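Local coordinates for protein ACDH-11, isoform b (Caenorhabditis elegans, PDB 4Y9J), which belongs to the acyl-CoA dehydrogenase family of flavoproteins and binds flavin-adenine dinucleotide and the ligand UCC, at residues G140-S143 against C144-M148; I317-A320 against V321-G325. All blocks are in the same frame, centred on the assembly; numbering follows the deposited sequence.

Contact 1 (G140-S143 against C144-M148). With UCC (S-{(3S,5R,9R)-1-[(2R,3S,4R,5R)-5-(6-amino-9H-purin-9-yl)-4-hydroxy-3-(phosphonooxy)tetrahydrofuran-2-yl]-3,5,9-trihydroxy-8,8-dimethyl-3,5-dioxido-10,14-dioxo-2,4,6-trioxa-11,15-diaza-3lambda~5~,5lambda~5~-diphosphaheptadecan-17-yl} undecanethioate), chain F.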
ATOM      1  N   GLY B 140      -2.330  16.162  15.252  1.00 31.31           N
ATOM      2  CA  GLY B 140      -2.582  15.375  14.046  1.00 29.90           C
ATOM      3  C   GLY B 140      -3.434  16.138  13.051  1.00 28.90           C
ATOM      4  O   GLY B 140      -4.259  15.569  12.390  1.00 29.77           O
ATOM      5  N   LEU B 141      -3.249  17.453  12.997  1.00 25.65           N
ATOM      6  CA  LEU B 141      -4.014  18.354  12.190  1.00 25.65           C
ATOM      7  C   LEU B 141      -5.488  18.545  12.502  1.00 26.32           C
ATOM      8  O   LEU B 141      -6.241  19.167  11.738  1.00 27.00           O
ATOM      9  CB  LEU B 141      -3.778  18.057  10.670  1.00 25.97           C
ATOM     10  CG  LEU B 141      -2.876  19.025   9.973  1.00 26.34           C
ATOM     11  CD1 LEU B 141      -3.502  20.426   9.930  1.00 29.92           C
ATOM     12  CD2 LEU B 141      -1.483  19.060  10.552  1.00 26.08           C
ATOM     13  N   VAL B 142      -5.923  18.040  13.643  1.00 26.73           N
ATOM     14  CA  VAL B 142      -7.222  18.412  14.192  1.00 29.21           C
ATOM     15  C   VAL B 142      -7.307  19.919  14.486  1.00 29.81           C
ATOM     16  O   VAL B 142      -8.416  20.466  14.477  1.00 29.41           O
ATOM     17  CB  VAL B 142      -7.640  17.459  15.339  1.00 29.52           C
ATOM     18  CG1 VAL B 142      -8.956  17.951  15.995  1.00 29.53           C
ATOM     19  CG2 VAL B 142      -7.891  16.082  14.732  1.00 30.27           C
ATOM     20  N   SER B 143      -6.155  20.577  14.585  1.00 27.90           N
ATOM     21  CA  SER B 143      -6.083  21.986  14.565  1.00 29.16           C
ATOM     22  C   SER B 143      -6.823  22.631  13.427  1.00 29.67           C
ATOM     23  O   SER B 143      -7.281  23.750  13.578  1.00 29.15           O
ATOM     24  CB  SER B 143      -4.601  22.407  14.511  1.00 31.92           C
ATOM     25  OG  SER B 143      -3.943  21.608  13.487  1.00 29.77           O
ATOM     26  N   CYS B 144      -6.861  22.022  12.237  1.00 26.99           N
ATOM     27  CA  CYS B 144      -7.541  22.634  11.105  1.00 27.06           C
ATOM     28  C   CYS B 144      -9.067  22.737  11.272  1.00 28.04           C
ATOM     29  O   CYS B 144      -9.612  23.855  11.279  1.00 29.86           O
ATOM     30  CB  CYS B 144      -7.103  21.950   9.812  1.00 27.61           C
ATOM     31  SG  CYS B 144      -8.168  22.195   8.421  1.00 30.73           S
ATOM     32  N   PRO B 145      -9.759  21.637  11.543  1.00 28.35           N
ATOM     33  CA  PRO B 145     -11.163  21.815  11.828  1.00 28.99           C
ATOM     34  C   PRO B 145     -11.420  22.647  13.089  1.00 30.14           C
ATOM     35  O   PRO B 145     -12.448  23.304  13.132  1.00 29.58           O
ATOM     36  CB  PRO B 145     -11.705  20.405  11.971  1.00 30.45           C
ATOM     37  CG  PRO B 145     -10.492  19.558  12.157  1.00 31.30           C
ATOM     38  CD  PRO B 145      -9.418  20.212  11.380  1.00 28.32           C
ATOM     39  N   MET B 146     -10.520  22.664  14.088  1.00 28.71           N
ATOM     40  CA  MET B 146     -10.772  23.555  15.236  1.00 31.36           C
ATOM     41  C   MET B 146     -10.753  25.036  14.772  1.00 30.52           C
ATOM     42  O   MET B 146     -11.588  25.834  15.228  1.00 31.77           O
ATOM     43  CB  MET B 146      -9.783  23.327  16.377  1.00 31.09           C
ATOM     44  CG  MET B 146      -9.903  21.989  17.061  1.00 34.16           C
ATOM     45  SD  MET B 146     -11.564  21.807  17.786  1.00 38.54           S
ATOM     46  CE  MET B 146     -12.324  20.509  16.908  1.00 38.46           C
ATOM     47  N   ALA B 147      -9.846  25.384  13.880  1.00 30.66           N
ATOM     48  CA  ALA B 147      -9.787  26.757  13.349  1.00 30.58           C
ATOM     49  C   ALA B 147     -11.086  27.160  12.668  1.00 32.26           C
ATOM     50  O   ALA B 147     -11.615  28.231  12.921  1.00 30.94           O
ATOM     51  CB  ALA B 147      -8.648  26.955  12.406  1.00 28.91           C
ATOM     52  N   MET B 148     -11.531  26.297  11.771  1.00 30.63           N
ATOM     53  CA  MET B 148     -12.699  26.534  10.991  1.00 32.15           C
ATOM     54  C   MET B 148     -13.959  26.535  11.849  1.00 32.35           C
ATOM     55  O   MET B 148     -14.888  27.261  11.513  1.00 33.05           O
ATOM     56  CB  MET B 148     -12.827  25.549   9.874  1.00 31.99           C
ATOM     57  CG  MET B 148     -11.771  25.731   8.834  1.00 34.16           C
ATOM     58  SD  MET B 148     -11.942  24.664   7.383  1.00 33.06           S
ATOM     59  CE  MET B 148     -11.854  23.076   8.082  1.00 30.68           C
TER
HETATM   60  OA1 UCC F 702      -7.375  27.782   3.054  1.00 45.76           O
HETATM   61  CA1 UCC F 702      -8.496  27.514   3.635  1.00 48.78           C
HETATM   62  CA2 UCC F 702      -8.787  26.471   4.720  1.00 47.78           C
HETATM   63  CA3 UCC F 702      -7.656  25.867   5.492  1.00 52.51           C
HETATM   64  CA4 UCC F 702      -7.998  25.724   7.013  1.00 53.68           C
HETATM   65  CA5 UCC F 702      -7.127  26.691   7.825  1.00 50.35           C
HETATM   66  CA6 UCC F 702      -6.605  26.049   9.063  1.00 48.77           C
HETATM   67  CA7 UCC F 702      -5.741  27.002   9.872  1.00 47.43           C
HETATM   68  CA8 UCC F 702      -5.572  26.138  11.056  1.00 49.55           C
HETATM   69  CA9 UCC F 702      -4.284  25.952  11.652  1.00 52.31           C
HETATM   70  C10 UCC F 702      -3.769  24.587  11.551  1.00 54.84           C
HETATM   71  C11 UCC F 702      -2.518  24.797  10.710  1.00 57.20           C
HETATM   72  S   UCC F 702      -9.964  28.241   3.295  1.00 46.45           S
HETATM   73  CP1 UCC F 702      -9.720  29.457   1.945  1.00 49.37           C
HETATM   74  CP2 UCC F 702      -8.787  30.585   2.262  1.00 48.53           C
HETATM   75  NP1 UCC F 702      -8.852  31.671   1.262  1.00 48.66           N
HETATM   76  CP3 UCC F 702      -8.297  32.839   1.589  1.00 47.18           C
HETATM   77  OP1 UCC F 702      -7.633  33.031   2.608  1.00 43.37           O
HETATM   78  CP4 UCC F 702      -8.572  34.005   0.663  1.00 47.30           C
HETATM   79  CP5 UCC F 702      -7.241  34.665   0.272  1.00 47.06           C
HETATM   80  NP2 UCC F 702      -7.657  35.863  -0.446  1.00 47.68           N
HETATM   81  CP6 UCC F 702      -7.995  37.013   0.137  1.00 48.76           C
HETATM   82  OP2 UCC F 702      -7.884  37.218   1.338  1.00 50.21           O
HETATM   83  CP8 UCC F 702      -8.414  38.107  -0.824  1.00 48.73           C
HETATM   84  OP3 UCC F 702      -7.760  39.351  -0.429  1.00 47.48           O
HETATM   85  CPB UCC F 702      -9.874  38.494  -0.809  1.00 52.98           C
HETATM   86  CP7 UCC F 702     -10.594  38.650   0.539  1.00 51.17           C
HETATM   87  CP9 UCC F 702     -10.543  37.078  -1.086  1.00 49.45           C
HETATM   88  CPA UCC F 702     -10.381  39.121  -2.126  1.00 52.75           C
HETATM   89  O7  UCC F 702     -11.802  39.391  -2.020  1.00 54.11           O
HETATM   90  P2  UCC F 702     -12.491  40.491  -2.990  1.00 53.12           P
HETATM   91  O21 UCC F 702     -13.988  40.547  -2.732  1.00 56.52           O
HETATM   92  O22 UCC F 702     -11.860  40.292  -4.376  1.00 49.94           O
HETATM   93  O6  UCC F 702     -11.759  41.830  -2.427  1.00 52.88           O
HETATM   94  P1  UCC F 702     -12.410  43.106  -1.730  1.00 58.34           P
HETATM   95  O11 UCC F 702     -13.412  43.822  -2.623  1.00 58.05           O
HETATM   96  O12 UCC F 702     -11.207  43.849  -1.231  1.00 54.95           O
HETATM   97  O5' UCC F 702     -13.188  42.367  -0.452  1.00 57.41           O
HETATM   98  C5' UCC F 702     -14.627  42.468  -0.323  1.00 58.17           C
HETATM   99  C4' UCC F 702     -15.038  42.988   1.068  1.00 58.34           C
HETATM  100  C3' UCC F 702     -14.475  44.382   1.331  1.00 58.54           C
HETATM  101  O3' UCC F 702     -15.422  44.999   2.166  1.00 61.18           O
HETATM  102  P3  UCC F 702     -16.252  46.264   1.712  1.00 65.39           P
HETATM  103  O33 UCC F 702     -17.183  46.468   2.887  1.00 61.86           O
HETATM  104  O32 UCC F 702     -17.064  45.781   0.533  1.00 64.77           O
HETATM  105  O31 UCC F 702     -15.175  47.347   1.450  1.00 65.76           O
HETATM  106  C2' UCC F 702     -13.185  44.176   2.113  1.00 56.60           C
HETATM  107  O2' UCC F 702     -12.879  45.193   3.065  1.00 55.96           O
HETATM  108  O4' UCC F 702     -14.487  42.133   2.092  1.00 55.50           O
HETATM  109  C1' UCC F 702     -13.599  42.914   2.882  1.00 57.70           C
HETATM  110  N9  UCC F 702     -12.495  42.082   3.382  1.00 55.89           N
HETATM  111  C4  UCC F 702     -12.195  42.015   4.675  1.00 54.64           C
HETATM  112  N3  UCC F 702     -12.725  42.513   5.817  1.00 52.38           N
HETATM  113  C8  UCC F 702     -11.623  41.361   2.639  1.00 55.36           C
HETATM  114  N7  UCC F 702     -10.748  40.761   3.468  1.00 55.90           N
HETATM  115  C5  UCC F 702     -11.048  41.112   4.739  1.00 53.88           C
HETATM  116  C6  UCC F 702     -10.546  40.781   6.099  1.00 55.36           C
HETATM  117  N6  UCC F 702      -9.484  39.946   6.227  1.00 55.29           N
HETATM  118  N1  UCC F 702     -11.137  41.399   7.172  1.00 54.55           N
HETATM  119  C2  UCC F 702     -12.187  42.232   7.017  1.00 53.38           C
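Leu141 and Cys144 meet where the loop that follows helix 121-135 turns into helix 143-158. The amide of Cys144 reaches back to the carbonyl of Leu141, N to O 3.0 Å, approaching from above the carbonyl plane. Beside this bond lies an apolar contact, the CD1 methyl of Leu141 being 3.9 Å from Cys144 CB; Leu141 also touches Tyr326 of helix 304-338. Val142 and Ser143 then start the regular i to i+4 pattern: Met146 N donates to Val142 O, and Ala147 N to Ser143 O. Pro145 has no N-H to give; instead its CG sits 3.2 Å from Val142 O, the same carbonyl that accepts from Met146.

The side chains sort to two faces. Val142 extends CG1 alongside the start of the Met146 chain, 4.3 Å from CG. Cys105 of helix 96-107 touches both Val142 and Met146. On the ligand side, Ser143 holds OG between its own backbone N and carbonyl carbon (chi1 47°), a position that leaves the hydroxyl 3.6 Å from C10 of UCC, a van der Waals approach to a hydrocarbon tail. Cys144 directs SG anti to its N (chi1 162°), which brings the sulfur to 3.8 Å from UCC CA4. One turn on from Ser143, the methyl of Ala147 presses against the chain at CA8, 3.5 Å away. The small side chains at 143, 144 and 147 thus line the tail with one helical face, while Val142 and Met146 pack into the protein. This is the first turn of a buried helix forming one wall of the UCC pocket in a protein of the acyl-CoA dehydrogenase family.

Contact 2 (I317-A320 against V321-G325). With UCC (S-{(3S,5R,9R)-1-[(2R,3S,4R,5R)-5-(6-amino-9H-purin-9-yl)-4-hydroxy-3-(phosphonooxy)tetrahydrofuran-2-yl]-3,5,9-trihydroxy-8,8-dimethyl-3,5-dioxido-10,14-dioxo-2,4,6-trioxa-11,15-diaza-3lambda~5~,5lambda~5~-diphosphaheptadecan-17-yl} undecanethioate), chain F.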
ATOM      1  N   ILE B 317      -5.492  33.718  12.744  1.00 37.06           N
ATOM      2  CA  ILE B 317      -4.867  33.637  14.103  1.00 35.22           C
ATOM      3  C   ILE B 317      -4.502  32.147  14.510  1.00 35.30           C
ATOM      4  O   ILE B 317      -3.430  31.852  15.072  1.00 32.76           O
ATOM      5  CB  ILE B 317      -5.766  34.242  15.156  1.00 40.60           C
ATOM      6  CG1 ILE B 317      -5.928  35.768  14.874  1.00 42.95           C
ATOM      7  CG2 ILE B 317      -5.262  33.963  16.570  1.00 38.53           C
ATOM      8  CD1 ILE B 317      -6.652  36.518  15.933  1.00 53.06           C
ATOM      9  N   HIS B 318      -5.447  31.246  14.307  1.00 32.38           N
ATOM     10  CA  HIS B 318      -5.191  29.815  14.508  1.00 32.98           C
ATOM     11  C   HIS B 318      -4.003  29.371  13.653  1.00 30.73           C
ATOM     12  O   HIS B 318      -3.209  28.536  14.073  1.00 31.33           O
ATOM     13  CB  HIS B 318      -6.396  28.970  14.114  1.00 31.28           C
ATOM     14  CG  HIS B 318      -7.436  28.799  15.173  1.00 32.99           C
ATOM     15  ND1 HIS B 318      -8.310  29.792  15.569  1.00 39.12           N
ATOM     16  CD2 HIS B 318      -7.795  27.708  15.872  1.00 30.67           C
ATOM     17  CE1 HIS B 318      -9.147  29.319  16.465  1.00 33.30           C
ATOM     18  NE2 HIS B 318      -8.841  28.065  16.672  1.00 36.16           N
ATOM     19  N   ASN B 319      -3.913  29.868  12.431  1.00 31.06           N
ATOM     20  CA  ASN B 319      -2.808  29.437  11.558  1.00 29.95           C
ATOM     21  C   ASN B 319      -1.478  29.931  12.147  1.00 31.72           C
ATOM     22  O   ASN B 319      -0.496  29.223  12.106  1.00 30.44           O
ATOM     23  CB  ASN B 319      -3.001  29.960  10.143  1.00 30.67           C
ATOM     24  CG  ASN B 319      -2.014  29.388   9.181  1.00 33.11           C
ATOM     25  OD1 ASN B 319      -2.154  28.265   8.701  1.00 36.21           O
ATOM     26  ND2 ASN B 319      -0.968  30.159   8.906  1.00 32.14           N
ATOM     27  N   ALA B 320      -1.454  31.125  12.715  1.00 30.67           N
ATOM     28  CA  ALA B 320      -0.260  31.603  13.365  1.00 31.77           C
ATOM     29  C   ALA B 320       0.136  30.773  14.573  1.00 32.16           C
ATOM     30  O   ALA B 320       1.317  30.563  14.855  1.00 31.02           O
ATOM     31  CB  ALA B 320      -0.416  33.074  13.743  1.00 34.58           C
ATOM     32  N   VAL B 321      -0.885  30.363  15.327  1.00 32.11           N
ATOM     33  CA  VAL B 321      -0.726  29.430  16.446  1.00 31.76           C
ATOM     34  C   VAL B 321       0.009  28.148  15.979  1.00 30.58           C
ATOM     35  O   VAL B 321       0.924  27.690  16.645  1.00 31.21           O
ATOM     36  CB  VAL B 321      -2.044  29.051  17.088  1.00 31.93           C
ATOM     37  CG1 VAL B 321      -1.843  27.895  18.061  1.00 32.71           C
ATOM     38  CG2 VAL B 321      -2.659  30.210  17.825  1.00 35.64           C
ATOM     39  N   ALA B 322      -0.394  27.628  14.834  1.00 29.91           N
ATOM     40  CA  ALA B 322       0.174  26.420  14.264  1.00 29.91           C
ATOM     41  C   ALA B 322       1.628  26.657  13.837  1.00 30.79           C
ATOM     42  O   ALA B 322       2.481  25.864  14.182  1.00 30.51           O
ATOM     43  CB  ALA B 322      -0.620  25.994  13.073  1.00 30.92           C
ATOM     44  N   SER B 323       1.901  27.771  13.157  1.00 28.73           N
ATOM     45  CA  SER B 323       3.256  28.102  12.771  1.00 28.77           C
ATOM     46  C   SER B 323       4.165  28.126  13.996  1.00 31.65           C
ATOM     47  O   SER B 323       5.255  27.556  14.009  1.00 32.28           O
ATOM     48  CB  SER B 323       3.282  29.465  12.062  1.00 29.05           C
ATOM     49  OG  SER B 323       2.662  29.410  10.809  1.00 29.25           O
ATOM     50  N   LEU B 324       3.733  28.809  15.024  1.00 31.23           N
ATOM     51  CA  LEU B 324       4.497  28.995  16.226  1.00 33.76           C
ATOM     52  C   LEU B 324       4.603  27.693  17.006  1.00 32.34           C
ATOM     53  O   LEU B 324       5.633  27.447  17.644  1.00 33.09           O
ATOM     54  CB  LEU B 324       3.892  30.107  17.089  1.00 34.79           C
ATOM     55  CG  LEU B 324       4.153  31.500  16.476  1.00 39.80           C
ATOM     56  CD1 LEU B 324       3.238  32.542  17.022  1.00 42.74           C
ATOM     57  CD2 LEU B 324       5.598  31.903  16.654  1.00 43.40           C
ATOM     58  N   GLY B 325       3.546  26.899  16.960  1.00 31.24           N
ATOM     59  CA  GLY B 325       3.555  25.573  17.560  1.00 31.68           C
ATOM     60  C   GLY B 325       4.663  24.650  16.985  1.00 30.21           C
ATOM     61  O   GLY B 325       5.424  24.022  17.769  1.00 30.60           O
TER
HETATM   62  OA1 UCC F 702      -7.375  27.782   3.054  1.00 45.76           O
HETATM   63  CA1 UCC F 702      -8.496  27.514   3.635  1.00 48.78           C
HETATM   64  CA2 UCC F 702      -8.787  26.471   4.720  1.00 47.78           C
HETATM   65  CA3 UCC F 702      -7.656  25.867   5.492  1.00 52.51           C
HETATM   66  CA4 UCC F 702      -7.998  25.724   7.013  1.00 53.68           C
HETATM   67  CA5 UCC F 702      -7.127  26.691   7.825  1.00 50.35           C
HETATM   68  CA6 UCC F 702      -6.605  26.049   9.063  1.00 48.77           C
HETATM   69  CA7 UCC F 702      -5.741  27.002   9.872  1.00 47.43           C
HETATM   70  CA8 UCC F 702      -5.572  26.138  11.056  1.00 49.55           C
HETATM   71  CA9 UCC F 702      -4.284  25.952  11.652  1.00 52.31           C
HETATM   72  C10 UCC F 702      -3.769  24.587  11.551  1.00 54.84           C
HETATM   73  C11 UCC F 702      -2.518  24.797  10.710  1.00 57.20           C
HETATM   74  S   UCC F 702      -9.964  28.241   3.295  1.00 46.45           S
HETATM   75  CP1 UCC F 702      -9.720  29.457   1.945  1.00 49.37           C
HETATM   76  CP2 UCC F 702      -8.787  30.585   2.262  1.00 48.53           C
HETATM   77  NP1 UCC F 702      -8.852  31.671   1.262  1.00 48.66           N
HETATM   78  CP3 UCC F 702      -8.297  32.839   1.589  1.00 47.18           C
HETATM   79  OP1 UCC F 702      -7.633  33.031   2.608  1.00 43.37           O
HETATM   80  CP4 UCC F 702      -8.572  34.005   0.663  1.00 47.30           C
HETATM   81  CP5 UCC F 702      -7.241  34.665   0.272  1.00 47.06           C
HETATM   82  NP2 UCC F 702      -7.657  35.863  -0.446  1.00 47.68           N
HETATM   83  CP6 UCC F 702      -7.995  37.013   0.137  1.00 48.76           C
HETATM   84  OP2 UCC F 702      -7.884  37.218   1.338  1.00 50.21           O
HETATM   85  CP8 UCC F 702      -8.414  38.107  -0.824  1.00 48.73           C
HETATM   86  OP3 UCC F 702      -7.760  39.351  -0.429  1.00 47.48           O
HETATM   87  CPB UCC F 702      -9.874  38.494  -0.809  1.00 52.98           C
HETATM   88  CP7 UCC F 702     -10.594  38.650   0.539  1.00 51.17           C
HETATM   89  CP9 UCC F 702     -10.543  37.078  -1.086  1.00 49.45           C
HETATM   90  CPA UCC F 702     -10.381  39.121  -2.126  1.00 52.75           C
HETATM   91  O7  UCC F 702     -11.802  39.391  -2.020  1.00 54.11           O
HETATM   92  P2  UCC F 702     -12.491  40.491  -2.990  1.00 53.12           P
HETATM   93  O21 UCC F 702     -13.988  40.547  -2.732  1.00 56.52           O
HETATM   94  O22 UCC F 702     -11.860  40.292  -4.376  1.00 49.94           O
HETATM   95  O6  UCC F 702     -11.759  41.830  -2.427  1.00 52.88           O
HETATM   96  P1  UCC F 702     -12.410  43.106  -1.730  1.00 58.34           P
HETATM   97  O11 UCC F 702     -13.412  43.822  -2.623  1.00 58.05           O
HETATM   98  O12 UCC F 702     -11.207  43.849  -1.231  1.00 54.95           O
HETATM   99  O5' UCC F 702     -13.188  42.367  -0.452  1.00 57.41           O
HETATM  100  C5' UCC F 702     -14.627  42.468  -0.323  1.00 58.17           C
HETATM  101  C4' UCC F 702     -15.038  42.988   1.068  1.00 58.34           C
HETATM  102  C3' UCC F 702     -14.475  44.382   1.331  1.00 58.54           C
HETATM  103  O3' UCC F 702     -15.422  44.999   2.166  1.00 61.18           O
HETATM  104  P3  UCC F 702     -16.252  46.264   1.712  1.00 65.39           P
HETATM  105  O33 UCC F 702     -17.183  46.468   2.887  1.00 61.86           O
HETATM  106  O32 UCC F 702     -17.064  45.781   0.533  1.00 64.77           O
HETATM  107  O31 UCC F 702     -15.175  47.347   1.450  1.00 65.76           O
HETATM  108  C2' UCC F 702     -13.185  44.176   2.113  1.00 56.60           C
HETATM  109  O2' UCC F 702     -12.879  45.193   3.065  1.00 55.96           O
HETATM  110  O4' UCC F 702     -14.487  42.133   2.092  1.00 55.50           O
HETATM  111  C1' UCC F 702     -13.599  42.914   2.882  1.00 57.70           C
HETATM  112  N9  UCC F 702     -12.495  42.082   3.382  1.00 55.89           N
HETATM  113  C4  UCC F 702     -12.195  42.015   4.675  1.00 54.64           C
HETATM  114  N3  UCC F 702     -12.725  42.513   5.817  1.00 52.38           N
HETATM  115  C8  UCC F 702     -11.623  41.361   2.639  1.00 55.36           C
HETATM  116  N7  UCC F 702     -10.748  40.761   3.468  1.00 55.90           N
HETATM  117  C5  UCC F 702     -11.048  41.112   4.739  1.00 53.88           C
HETATM  118  C6  UCC F 702     -10.546  40.781   6.099  1.00 55.36           C
HETATM  119  N6  UCC F 702      -9.484  39.946   6.227  1.00 55.29           N
HETATM  120  N1  UCC F 702     -11.137  41.399   7.172  1.00 54.55           N
HETATM  121  C2  UCC F 702     -12.187  42.232   7.017  1.00 53.38           C
HETATM  122  O   HOH W   1       0.921  31.785  10.273  1.00 29.79           O
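Ala322 and Asn319 meet each other and the UCC tail: the methyl of Ala322 comes to 3.3 Å from the terminal C11, while CB of Asn319 lies farther back along the chain, 4.0 Å from CA7. The same methyl also lies 3.4 Å from Asn319 O. His318 adds its carbonyl oxygen, 3.7 Å from CA9, while the same oxygen accepts the amide of Ala322.

Behind this first shell, Asn319 sends CG anti to its backbone N (chi1 -172°), which carries the amide group along the helix toward Ser323. ND2 and OG are too far apart to bond directly, and a water links them, weakly at Asn319 ND2 (2.8 Å) and at 3.0 Å from Ser323 OG. ND2 also bonds to Thr442 O and OD1 weakly to Trp445 NE1, a pairing that would favour one orientation of the amide. Ser323 OG bonds separately to Thr442 OG1.

Four successive i to i+4 bonds, from Val321 N to Ile317 O through Leu324 N to Ala320 O, keep the backbone regular. Away from the ligand, Val321 lays CG2 3.3 Å from Ile317 O and packs on helix 121-135, and Leu324 meets helix 352-383. The segment is a buried stretch of helix 304-338, in the C-terminal helical domain of the acyl-CoA dehydrogenase fold, with one face lining the ligand tail.

Contact 1 comes from helix 143-158 and the loop before it, contact 2 from helix 304-338, far along the chain, yet their centres lie 11 Å apart and they line one pocket. They touch directly where the imidazole of His318 packs on helix 143-158, its CD2 3.4 Å from Ala147 CA. The tail of UCC lies in the angle between the two helices. The flavin-adenine dinucleotide is closer to the side chain of Cys144 in contact 1, about 6 Å away, than to that of Asn319 in contact 2, about 9 Å away. Arg316 and Asn313, earlier on the helix of contact 2, hydrogen-bond to UCC.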